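Local coordinates for protein INRS (Synechocystis sp., PDB 5FMN) that senses nickel and probably acts as a DNA-binding transcriptional repressor of the CsoR-like family, at residues B[19-24]-B[75-80]. Numbering follows the deposited sequence. Where two conformers were deposited one is given.
Sequences HVHSQE and LDDHMN
His-21 reaches from the loop segment 19-24 to the surface of helix 53-89. Its CG is anti to the backbone N (chi1 174°), and the imidazole is directed between Asp-77 and Asn-80. Asp-77 OD1 lies at the ring edge, near its plane, 3.0 Å from His-21 NE2. The carboxylate does not lie flat with the ring; the two planes are 78° apart. Asn-80 crosses the ring obliquely, with ND2 3.2 Å from His-21 CD2. Its CB makes an off-centre CH-pi contact, 4.2 Å from the centroid of the His-21 ring. A water in the ring plane sits 3.0 Å from His-21 NE2 and accepts a hydrogen bond from Asn-80 ND2, so it bridges the two side chains. The other side-chain nitrogen, His-21 ND1, is hydrogen-bonded to Lys-100 of the second subunit, and Leu-96 of that subunit packs on both His-21 and Asn-80. The ring is therefore gripped by two chains. An alanine here has no imidazole for the bridging water or for Lys-100, and would probably leave the segment more loosely held to the helix and to the second subunit.

Asp-77 also meets the backbone further along. Its second oxygen, OD2, accepts a weak, bent hydrogen bond from Glu-24 N at 3.3 Å. OD1 lies 3.4 Å from Gln-23 CA, so the carboxylate lies against the segment as it runs toward helix 26-48. The Glu-24 side chain bends away and pairs with Arg-32 of that helix.

This is a surface contact in the all-helical fold of CsoR-like regulators. It sets the loop that leads into helix 26-48, in this C-terminal piece of the regulator, obliquely against the long central helix 53-89, where a second subunit of the tetramer adjoins.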
loop_
_atom_site.group_PDB
_atom_site.type_symbol
_atom_site.label_atom_id
_atom_site.label_comp_id
_atom_site.label_asym_id
_atom_site.label_seq_id
_atom_site.Cartn_x
_atom_site.Cartn_y
_atom_site.Cartn_z
ATOM N N HIS B 19 13.702 7.050 22.543
ATOM C CA HIS B 19 14.853 6.133 22.285
ATOM C C HIS B 19 16.212 6.872 22.137
ATOM O O HIS B 19 16.292 8.075 21.859
ATOM C CB HIS B 19 14.569 5.254 21.056
ATOM N N VAL B 20 17.271 6.145 22.458
ATOM C CA VAL B 20 18.551 6.252 21.774
ATOM C C VAL B 20 18.686 4.941 20.977
ATOM O O VAL B 20 18.490 3.861 21.538
ATOM C CB VAL B 20 19.701 6.405 22.801
ATOM C CG1 VAL B 20 21.040 5.898 22.249
ATOM C CG2 VAL B 20 19.789 7.857 23.281
ATOM N N HIS B 21 18.967 5.033 19.673
ATOM C CA HIS B 21 18.852 3.876 18.773
ATOM C C HIS B 21 19.718 2.725 19.263
ATOM O O HIS B 21 20.873 2.954 19.621
ATOM C CB HIS B 21 19.248 4.230 17.324
ATOM C CG HIS B 21 19.286 3.041 16.399
ATOM N ND1 HIS B 21 18.167 2.557 15.748
ATOM C CD2 HIS B 21 20.308 2.227 16.034
ATOM C CE1 HIS B 21 18.495 1.495 15.034
ATOM N NE2 HIS B 21 19.790 1.271 15.192
ATOM N N SER B 22 19.128 1.520 19.333
ATOM C CA SER B 22 19.886 0.261 19.513
ATOM C C SER B 22 19.597 -0.743 18.385
ATOM O O SER B 22 18.442 -1.073 18.093
ATOM C CB SER B 22 19.649 -0.389 20.902
ATOM O OG SER B 22 18.394 -0.035 21.467
ATOM N N GLN B 23 20.673 -1.193 17.739
ATOM C CA GLN B 23 20.640 -2.336 16.839
ATOM C C GLN B 23 19.825 -3.427 17.481
ATOM O O GLN B 23 20.055 -3.761 18.652
ATOM C CB GLN B 23 22.066 -2.850 16.592
ATOM C CG GLN B 23 22.182 -4.014 15.612
ATOM C CD GLN B 23 23.534 -4.702 15.686
ATOM O OE1 GLN B 23 23.817 -5.457 16.625
ATOM N NE2 GLN B 23 24.379 -4.442 14.694
ATOM N N GLU B 24 18.797 -3.883 16.767
ATOM C CA GLU B 24 18.133 -5.168 17.049
ATOM C C GLU B 24 19.080 -6.339 16.877
ATOM O O GLU B 24 19.660 -6.500 15.813
ATOM C CB GLU B 24 16.939 -5.390 16.110
ATOM C CG GLU B 24 15.658 -4.741 16.591
ATOM C CD GLU B 24 14.840 -5.672 17.463
ATOM O OE1 GLU B 24 14.242 -6.623 16.922
ATOM O OE2 GLU B 24 14.788 -5.447 18.686
ATOM N N LEU B 75 15.483 -2.071 8.100
ATOM C CA LEU B 75 15.741 -0.800 7.483
ATOM C C LEU B 75 16.319 0.263 8.423
ATOM O O LEU B 75 17.224 1.001 8.037
ATOM C CB LEU B 75 14.464 -0.282 6.831
ATOM C CG LEU B 75 14.574 1.040 6.074
ATOM C CD1 LEU B 75 15.402 0.839 4.813
ATOM C CD2 LEU B 75 13.191 1.581 5.741
ATOM N N ASP B 76 15.758 0.394 9.615
ATOM C CA ASP B 76 16.298 1.332 10.613
ATOM C C ASP B 76 17.768 1.074 10.912
ATOM O O ASP B 76 18.558 2.016 10.912
ATOM C CB ASP B 76 15.498 1.251 11.903
ATOM C CG ASP B 76 14.165 1.973 11.805
ATOM O OD1 ASP B 76 13.983 2.718 10.792
ATOM O OD2 ASP B 76 13.332 1.803 12.756
ATOM N N ASP B 77 18.141 -0.199 11.093
ATOM C CA ASP B 77 19.541 -0.552 11.357
ATOM C C ASP B 77 20.443 -0.245 10.176
ATOM O O ASP B 77 21.520 0.281 10.359
ATOM C CB ASP B 77 19.697 -2.035 11.779
ATOM C CG ASP B 77 19.108 -2.323 13.175
ATOM O OD1 ASP B 77 19.001 -1.385 13.994
ATOM O OD2 ASP B 77 18.756 -3.488 13.466
ATOM N N HIS B 78 19.987 -0.556 8.967
ATOM C CA HIS B 78 20.692 -0.171 7.748
ATOM C C HIS B 78 20.935 1.352 7.646
ATOM O O HIS B 78 22.066 1.800 7.448
ATOM C CB HIS B 78 19.919 -0.668 6.535
ATOM C CG HIS B 78 20.647 -0.480 5.237
ATOM N ND1 HIS B 78 21.670 -1.307 4.825
ATOM C CD2 HIS B 78 20.497 0.448 4.260
ATOM C CE1 HIS B 78 22.141 -0.875 3.669
ATOM N NE2 HIS B 78 21.468 0.209 3.322
ATOM N N MET B 79 19.869 2.126 7.838
ATOM C CA MET B 79 19.908 3.598 7.831
ATOM C C MET B 79 20.932 4.113 8.811
ATOM O O MET B 79 21.693 5.032 8.488
ATOM C CB MET B 79 18.557 4.216 8.226
ATOM C CG MET B 79 17.719 4.819 7.104
ATOM S SD MET B 79 16.343 5.861 7.677
ATOM C CE MET B 79 15.629 4.838 8.988
ATOM N N ASN B 80 20.875 3.561 10.032
ATOM C CA ASN B 80 21.851 3.860 11.062
ATOM C C ASN B 80 23.300 3.632 10.620
ATOM O O ASN B 80 24.130 4.526 10.794
ATOM C CB ASN B 80 21.558 3.090 12.349
ATOM C CG ASN B 80 22.540 3.430 13.463
ATOM O OD1 ASN B 80 23.010 4.559 13.578
ATOM N ND2 ASN B 80 22.905 2.433 14.242
HETATM O O HOH W 1 21.884 -0.532 13.905
#